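PDB 6O2K: centromeric protein-C, isoform A from Drosophila melanogaster, which probably serves as a chromatin-protein adaptor at the centromere and is represented here by its cupin domain, which forms a dimer. Local coordinates for residues 92-97 against 135-140; 83-88 against 117-122; 73-78 against 123-128. All coordinates share one frame; numbering follows the deposited sequence.

In the fold
From the N terminus the segments come in the order 73-78, 83-88, 92-97, 117-122, 123-128 and 135-140. Contact 3 closes a loop of 44 residues, and contact 2, which brings 83-88 onto 117-122, is nested inside it. Contact 1 starts within both loops and ends beyond them, so it crosses each. Contacts 2 and 3 are pairings inside the two antiparallel sheets of the cupin domain, whereas contact 1 joins one sheet to the other. It shares a sheet with each: its strand 135-141 lies beside 85-89 of contact 2, and its strand 93-99 beside 124-129 of contact 3. L87 and I127 pack together between the sheets, and contacts 1 and 2 also reach the second subunit.

Contact 1: 92-97 against 135-140; sequences GEFNVE and SVLMCI
In the hydrophobic interior of the cupin domain, F94 of one sheet projects onto S135 and L137 of the other. The CA-CB bond of F94 points toward strand 135-140, and chi1 of -73° sets CG beside the backbone N, anti to the carbonyl carbon. L137 CD2 sits over the middle of one ring face, 4.0 Å from the centroid of F94, as a CH-pi contact. The chain of L137 approaches close to the rim as well, its CB lying 3.8 Å from F94 CE2. F94 CZ comes obliquely to within 3.4 Å of S135 CB, while V136 O is near the ring plane at the edge. A flat aromatic thus fills the span between two strands that run 63° apart. F69 adds an edge-to-face ring, and I127 touches both F94 and L137.

The polar end of the contact lies at G92 and E93. S135 OG takes a weak hydrogen bond from E93 N at 3.4 Å, and its stronger partner is N129 OD1. Glycine fits position 92 on two counts: a CB there would point toward S135 and clash with its OG, and at these backbone angles it would also be jammed against the preceding carbonyl O. Strands that cross at a wide angle and meet through side chains, without a backbone ladder, are typical of the two facing sheets of a cupin beta barrel.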
# COMPACT_ATOMS: atom_id res chain seq x y z
N GLY B 92 -12.74 -3.73 1.55
CA GLY B 92 -14.06 -3.26 1.20
C GLY B 92 -14.24 -2.92 -0.27
O GLY B 92 -13.59 -3.51 -1.13
N GLU B 93 -15.12 -1.96 -0.55
CA GLU B 93 -15.51 -1.62 -1.91
C GLU B 93 -15.81 -0.13 -1.97
O GLU B 93 -16.40 0.42 -1.03
CB GLU B 93 -16.74 -2.43 -2.35
CG GLU B 93 -17.08 -2.40 -3.84
CD GLU B 93 -18.33 -3.21 -4.17
OE1 GLU B 93 -18.70 -4.09 -3.35
OE2 GLU B 93 -18.96 -2.97 -5.22
N PHE B 94 -15.42 0.52 -3.07
CA PHE B 94 -15.60 1.95 -3.21
C PHE B 94 -16.15 2.28 -4.59
O PHE B 94 -15.84 1.62 -5.58
CB PHE B 94 -14.28 2.71 -3.01
CG PHE B 94 -13.81 2.77 -1.58
CD1 PHE B 94 -14.31 3.73 -0.71
CD2 PHE B 94 -12.87 1.86 -1.10
CE1 PHE B 94 -13.87 3.79 0.60
CE2 PHE B 94 -12.44 1.91 0.22
CZ PHE B 94 -12.94 2.88 1.07
N ASN B 95 -16.96 3.33 -4.65
CA ASN B 95 -17.36 3.96 -5.90
C ASN B 95 -16.62 5.29 -6.01
O ASN B 95 -16.66 6.10 -5.06
CB ASN B 95 -18.87 4.19 -5.94
CG ASN B 95 -19.66 2.89 -6.00
OD1 ASN B 95 -19.18 1.87 -6.49
ND2 ASN B 95 -20.89 2.93 -5.50
N VAL B 96 -15.96 5.52 -7.14
CA VAL B 96 -15.18 6.73 -7.37
C VAL B 96 -15.71 7.43 -8.61
O VAL B 96 -15.86 6.80 -9.66
CB VAL B 96 -13.68 6.41 -7.53
CG1 VAL B 96 -12.88 7.70 -7.80
CG2 VAL B 96 -13.15 5.66 -6.29
N GLU B 97 -15.98 8.73 -8.48
CA GLU B 97 -16.41 9.56 -9.61
C GLU B 97 -15.30 10.53 -9.95
O GLU B 97 -14.78 11.21 -9.06
CB GLU B 97 -17.70 10.34 -9.29
CG GLU B 97 -18.73 9.59 -8.44
CD GLU B 97 -19.32 8.36 -9.14
OE1 GLU B 97 -19.41 7.29 -8.49
OE2 GLU B 97 -19.70 8.47 -10.33
N SER B 135 -15.01 0.50 5.12
CA SER B 135 -14.04 0.20 4.06
C SER B 135 -12.83 1.11 4.23
O SER B 135 -12.91 2.18 4.85
CB SER B 135 -14.62 0.38 2.65
OG SER B 135 -15.72 -0.47 2.43
N VAL B 136 -11.70 0.67 3.68
CA VAL B 136 -10.42 1.34 3.89
C VAL B 136 -9.69 1.43 2.56
O VAL B 136 -9.56 0.42 1.86
CB VAL B 136 -9.55 0.59 4.91
CG1 VAL B 136 -8.22 1.29 5.09
CG2 VAL B 136 -10.28 0.46 6.24
N LEU B 137 -9.18 2.61 2.23
CA LEU B 137 -8.32 2.73 1.06
C LEU B 137 -7.00 3.40 1.43
O LEU B 137 -6.92 4.17 2.38
CB LEU B 137 -8.98 3.49 -0.11
CG LEU B 137 -9.35 4.97 -0.03
CD1 LEU B 137 -8.14 5.87 -0.18
CD2 LEU B 137 -10.37 5.29 -1.11
N MET B 138 -5.96 3.04 0.68
CA MET B 138 -4.66 3.67 0.82
C MET B 138 -4.57 4.81 -0.18
O MET B 138 -4.94 4.66 -1.35
CB MET B 138 -3.54 2.65 0.56
CG MET B 138 -2.11 3.21 0.71
SD MET B 138 -0.83 1.99 0.21
CE MET B 138 -0.88 0.81 1.58
N CYS B 139 -4.10 5.96 0.29
CA CYS B 139 -3.93 7.17 -0.50
C CYS B 139 -2.44 7.40 -0.72
O CYS B 139 -1.71 7.62 0.26
CB CYS B 139 -4.58 8.34 0.24
SG CYS B 139 -4.35 9.96 -0.50
N ILE B 140 -2.00 7.37 -1.97
CA ILE B 140 -0.60 7.50 -2.36
C ILE B 140 -0.48 8.74 -3.22
O ILE B 140 -0.96 8.74 -4.36
CB ILE B 140 -0.10 6.28 -3.14
CG1 ILE B 140 -0.36 5.00 -2.35
CG2 ILE B 140 1.36 6.49 -3.54
CD1 ILE B 140 -0.12 3.69 -3.16

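Contact 2: 83-88 against 117-122; sequences HPLKLL and IEIDRG
I119 has CG1 beside its backbone N and anti to the carbonyl carbon (chi1 -49°), while L85 has CG between its backbone N and carbonyl carbon (chi1 56°), and its chi2 of 79° then brings CD1 onto I119 CG1. The two side chains run side by side in the same direction, with L85 CD1 only 3.4 Å from I119 CG1, tighter than usual for two carbons. The next pair on this face is looser: L87 CB meets the CG2 branch of I117 at 3.8 Å. Beta-branched isoleucines, which favour extended backbone, and leucines suit a face that is turned into the protein.

The backbones form an antiparallel ladder. L85 and I119 are a hydrogen-bonded pair, with I119 N donating to L85 O at 2.8 Å and L85 N returning a bond to I119 O at 3.0 Å. L87 and I117 repeat the pattern. Between them K86 and E118 form the non-hydrogen-bonded pair, and K86 CA comes 3.3 Å from I117 O in a CA-H...O contact. On their face the two side chains lie alongside each other, yet K86 NZ stays 4.4 Å from E118 OE2, beyond a salt bridge. E118 OE1 accepts instead from K59 N of the second subunit. P84, which has no N-H to offer a ladder, comes where the pairing gives out; its CG lies 4.1 Å from R121 CB, the two side chains crossing obliquely.

Strand 85-89 lies between 116-119 and 135-141 in its sheet. The face carrying L85, L87 and I119 packs against Y125 and I127 of strand 124-129. At I117 the sheet runs on into a strand of the second subunit.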
# COMPACT_ATOMS: atom_id res chain seq x y z
N HIS B 83 -1.05 17.74 -5.91
CA HIS B 83 -0.45 16.42 -6.04
C HIS B 83 -1.41 15.44 -6.68
O HIS B 83 -2.54 15.29 -6.20
CB HIS B 83 -0.03 15.90 -4.65
CG HIS B 83 1.09 16.68 -4.04
ND1 HIS B 83 2.39 16.56 -4.47
CD2 HIS B 83 1.10 17.61 -3.06
CE1 HIS B 83 3.16 17.38 -3.77
NE2 HIS B 83 2.40 18.03 -2.91
N PRO B 84 -1.01 14.77 -7.76
CA PRO B 84 -1.78 13.61 -8.22
C PRO B 84 -1.75 12.54 -7.15
O PRO B 84 -0.92 12.55 -6.24
CB PRO B 84 -1.03 13.14 -9.48
CG PRO B 84 0.02 14.17 -9.74
CD PRO B 84 0.28 14.89 -8.45
N LEU B 85 -2.68 11.60 -7.24
CA LEU B 85 -2.66 10.54 -6.24
C LEU B 85 -3.10 9.22 -6.85
O LEU B 85 -3.62 9.17 -7.97
CB LEU B 85 -3.50 10.92 -5.03
CG LEU B 85 -4.96 11.31 -5.14
CD1 LEU B 85 -5.73 10.06 -5.27
CD2 LEU B 85 -5.35 11.99 -3.84
N LYS B 86 -2.84 8.14 -6.12
CA LYS B 86 -3.36 6.82 -6.44
C LYS B 86 -4.19 6.35 -5.25
O LYS B 86 -3.76 6.50 -4.11
CB LYS B 86 -2.22 5.83 -6.72
CG LYS B 86 -1.31 6.25 -7.87
CD LYS B 86 -0.25 5.23 -8.20
CE LYS B 86 0.69 5.79 -9.29
NZ LYS B 86 1.45 6.99 -8.83
N LEU B 87 -5.37 5.83 -5.53
CA LEU B 87 -6.23 5.25 -4.49
C LEU B 87 -6.23 3.74 -4.65
O LEU B 87 -6.60 3.22 -5.71
CB LEU B 87 -7.65 5.81 -4.60
CG LEU B 87 -7.79 7.35 -4.53
CD1 LEU B 87 -9.24 7.76 -4.80
CD2 LEU B 87 -7.34 7.88 -3.17
N LEU B 88 -5.81 3.03 -3.61
CA LEU B 88 -5.64 1.59 -3.64
C LEU B 88 -6.44 0.97 -2.51
O LEU B 88 -6.16 1.23 -1.33
CB LEU B 88 -4.15 1.23 -3.51
CG LEU B 88 -3.76 -0.25 -3.42
CD1 LEU B 88 -4.19 -1.01 -4.66
CD2 LEU B 88 -2.25 -0.33 -3.24
N ILE B 117 -6.89 3.22 -8.61
CA ILE B 117 -7.18 4.23 -9.61
C ILE B 117 -6.17 5.36 -9.50
O ILE B 117 -5.77 5.75 -8.40
CB ILE B 117 -8.63 4.76 -9.49
CG1 ILE B 117 -8.99 5.64 -10.70
CG2 ILE B 117 -8.83 5.54 -8.18
CD1 ILE B 117 -10.48 6.01 -10.77
N GLU B 118 -5.72 5.86 -10.65
CA GLU B 118 -4.80 6.98 -10.75
C GLU B 118 -5.62 8.25 -10.97
O GLU B 118 -6.45 8.31 -11.89
CB GLU B 118 -3.83 6.74 -11.92
CG GLU B 118 -2.51 7.49 -11.87
CD GLU B 118 -1.47 6.93 -12.87
OE1 GLU B 118 -1.83 6.08 -13.72
OE2 GLU B 118 -0.30 7.35 -12.80
N ILE B 119 -5.43 9.24 -10.10
CA ILE B 119 -6.09 10.54 -10.16
C ILE B 119 -5.04 11.55 -10.61
O ILE B 119 -4.11 11.87 -9.85
CB ILE B 119 -6.66 10.94 -8.79
CG1 ILE B 119 -7.50 9.81 -8.16
CG2 ILE B 119 -7.46 12.27 -8.87
CD1 ILE B 119 -8.88 9.65 -8.73
N ASP B 120 -5.19 12.07 -11.83
CA ASP B 120 -4.22 13.03 -12.35
C ASP B 120 -4.39 14.40 -11.70
O ASP B 120 -5.43 14.75 -11.14
CB ASP B 120 -4.36 13.17 -13.87
CG ASP B 120 -4.22 11.84 -14.59
OD1 ASP B 120 -3.16 11.21 -14.45
OD2 ASP B 120 -5.19 11.42 -15.24
N ARG B 121 -3.33 15.20 -11.81
CA ARG B 121 -3.39 16.57 -11.32
C ARG B 121 -4.52 17.32 -12.01
O ARG B 121 -4.70 17.22 -13.23
CB ARG B 121 -2.05 17.26 -11.56
CG ARG B 121 -1.97 18.65 -10.96
CD ARG B 121 -0.55 19.15 -10.92
NE ARG B 121 -0.45 20.38 -10.15
CZ ARG B 121 0.69 21.02 -9.91
NH1 ARG B 121 1.83 20.54 -10.38
NH2 ARG B 121 0.68 22.13 -9.19
N GLY B 122 -5.32 18.03 -11.21
CA GLY B 122 -6.44 18.81 -11.71
C GLY B 122 -7.76 18.07 -11.79
O GLY B 122 -8.79 18.71 -11.98

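Contact 3: 73-78 against 123-128; sequences QKRSMK and TRYSIQ
The guanidinium of R75 meets Y125 at its edge: NH1 donates to Y125 OH at 3.0 Å, close to the guanidinium plane. K78 CG covers one guanidinium face, 3.5 Å above the plane and displaced toward the rim. K78 O lies oblique to the Y125 ring, and the guanidinium and Y125 ring planes are 37° apart. R75 CG is anti to its backbone N (chi1 -176°), and the extended chain beyond it carries the guanidinium to the tyrosine, where NE also bonds to Y53 OH.

R75 N donates to I127 O at 2.7 Å, the return bond from I127 N to R75 O being weak; K78 and Y125 are the other antiparallel hydrogen-bonded pair. Between them the register slips by one, a beta bulge that sets S76 and M77 against S126 alone. A water there donates to S76 O and Y125 O and accepts weakly from R75 NH1. On the other face K74 lies alongside Q128, K74 CE 3.3 Å from Q128 NE2, which bonds to Y72 O. M77 SD packs at the edge of the R124 guanidinium, 3.8 Å from R124 NH2.

A long, multiply donating arginine suits the bulge: bonds to two tyrosines should hold its orientation, with the water a weak third partner.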
# COMPACT_ATOMS: atom_id res chain seq x y z
N GLN B 73 -20.46 5.86 3.69
CA GLN B 73 -20.04 7.24 3.85
C GLN B 73 -19.48 7.79 2.54
O GLN B 73 -18.82 7.08 1.78
CB GLN B 73 -19.01 7.36 4.96
CG GLN B 73 -18.69 8.80 5.32
CD GLN B 73 -17.81 8.90 6.54
OE1 GLN B 73 -17.05 7.99 6.85
NE2 GLN B 73 -17.91 10.02 7.25
N LYS B 74 -19.73 9.08 2.29
CA LYS B 74 -19.22 9.80 1.14
C LYS B 74 -18.13 10.76 1.56
O LYS B 74 -18.24 11.44 2.59
CB LYS B 74 -20.32 10.60 0.44
CG LYS B 74 -21.55 9.84 0.02
CD LYS B 74 -22.58 10.82 -0.57
CE LYS B 74 -23.72 10.12 -1.28
NZ LYS B 74 -24.75 11.08 -1.77
N ARG B 75 -17.07 10.84 0.76
CA ARG B 75 -16.12 11.94 0.79
C ARG B 75 -16.47 12.89 -0.34
O ARG B 75 -16.51 12.48 -1.50
CB ARG B 75 -14.68 11.45 0.63
CG ARG B 75 -13.62 12.56 0.76
CD ARG B 75 -12.23 11.96 0.63
NE ARG B 75 -11.13 12.89 0.88
CZ ARG B 75 -10.31 13.37 -0.06
NH1 ARG B 75 -10.49 13.04 -1.32
NH2 ARG B 75 -9.31 14.18 0.27
N SER B 76 -16.73 14.15 -0.00
CA SER B 76 -17.21 15.07 -1.02
C SER B 76 -16.12 15.35 -2.06
O SER B 76 -14.93 15.11 -1.85
CB SER B 76 -17.70 16.38 -0.38
OG SER B 76 -16.65 17.06 0.28
N MET B 77 -16.58 15.85 -3.21
CA MET B 77 -15.72 16.21 -4.34
C MET B 77 -14.54 17.08 -3.92
O MET B 77 -14.70 18.09 -3.24
CB MET B 77 -16.56 16.95 -5.38
CG MET B 77 -15.86 17.24 -6.71
SD MET B 77 -15.12 18.90 -6.71
CE MET B 77 -16.54 19.94 -7.10
N LYS B 78 -13.34 16.68 -4.35
CA LYS B 78 -12.12 17.45 -4.21
C LYS B 78 -11.42 17.55 -5.56
O LYS B 78 -11.55 16.65 -6.40
CB LYS B 78 -11.13 16.82 -3.21
CG LYS B 78 -11.73 16.38 -1.89
CD LYS B 78 -12.06 17.58 -1.01
CE LYS B 78 -12.55 17.11 0.37
NZ LYS B 78 -12.90 18.24 1.25
N THR B 123 -7.75 16.74 -11.67
CA THR B 123 -8.99 15.97 -11.72
C THR B 123 -9.84 16.23 -10.48
O THR B 123 -9.32 16.36 -9.37
CB THR B 123 -8.67 14.48 -11.87
OG1 THR B 123 -8.20 14.23 -13.20
CG2 THR B 123 -9.89 13.58 -11.58
N ARG B 124 -11.15 16.36 -10.68
CA ARG B 124 -12.09 16.46 -9.58
C ARG B 124 -12.64 15.06 -9.30
O ARG B 124 -13.10 14.38 -10.22
CB ARG B 124 -13.23 17.42 -9.91
CG ARG B 124 -12.78 18.87 -9.98
CD ARG B 124 -13.94 19.85 -10.14
NE ARG B 124 -13.44 21.18 -10.44
CZ ARG B 124 -12.98 22.04 -9.53
NH1 ARG B 124 -12.53 23.23 -9.91
NH2 ARG B 124 -12.98 21.71 -8.24
N TYR B 125 -12.59 14.64 -8.03
CA TYR B 125 -12.94 13.27 -7.72
C TYR B 125 -13.70 13.19 -6.40
O TYR B 125 -13.43 13.96 -5.47
CB TYR B 125 -11.68 12.38 -7.67
CG TYR B 125 -10.75 12.68 -6.52
CD1 TYR B 125 -9.95 13.82 -6.51
CD2 TYR B 125 -10.69 11.83 -5.42
CE1 TYR B 125 -9.11 14.10 -5.43
CE2 TYR B 125 -9.86 12.09 -4.35
CZ TYR B 125 -9.08 13.23 -4.36
OH TYR B 125 -8.25 13.47 -3.29
N SER B 126 -14.66 12.27 -6.34
CA SER B 126 -15.39 11.97 -5.11
C SER B 126 -15.39 10.46 -4.87
O SER B 126 -15.23 9.67 -5.80
CB SER B 126 -16.82 12.50 -5.16
OG SER B 126 -17.59 11.71 -6.05
N ILE B 127 -15.58 10.08 -3.60
CA ILE B 127 -15.45 8.70 -3.14
C ILE B 127 -16.62 8.37 -2.22
O ILE B 127 -16.92 9.13 -1.29
CB ILE B 127 -14.13 8.46 -2.40
CG1 ILE B 127 -12.93 8.97 -3.21
CG2 ILE B 127 -13.95 6.97 -2.01
CD1 ILE B 127 -11.64 9.01 -2.39
N GLN B 128 -17.27 7.22 -2.45
CA GLN B 128 -18.29 6.70 -1.54
C GLN B 128 -18.00 5.24 -1.23
O GLN B 128 -17.76 4.45 -2.15
CB GLN B 128 -19.70 6.82 -2.12
CG GLN B 128 -20.80 6.35 -1.17
CD GLN B 128 -22.18 6.90 -1.54
OE1 GLN B 128 -22.43 7.27 -2.69
NE2 GLN B 128 -23.08 6.98 -0.56
O HOH W 1 -13.05 13.12 -2.65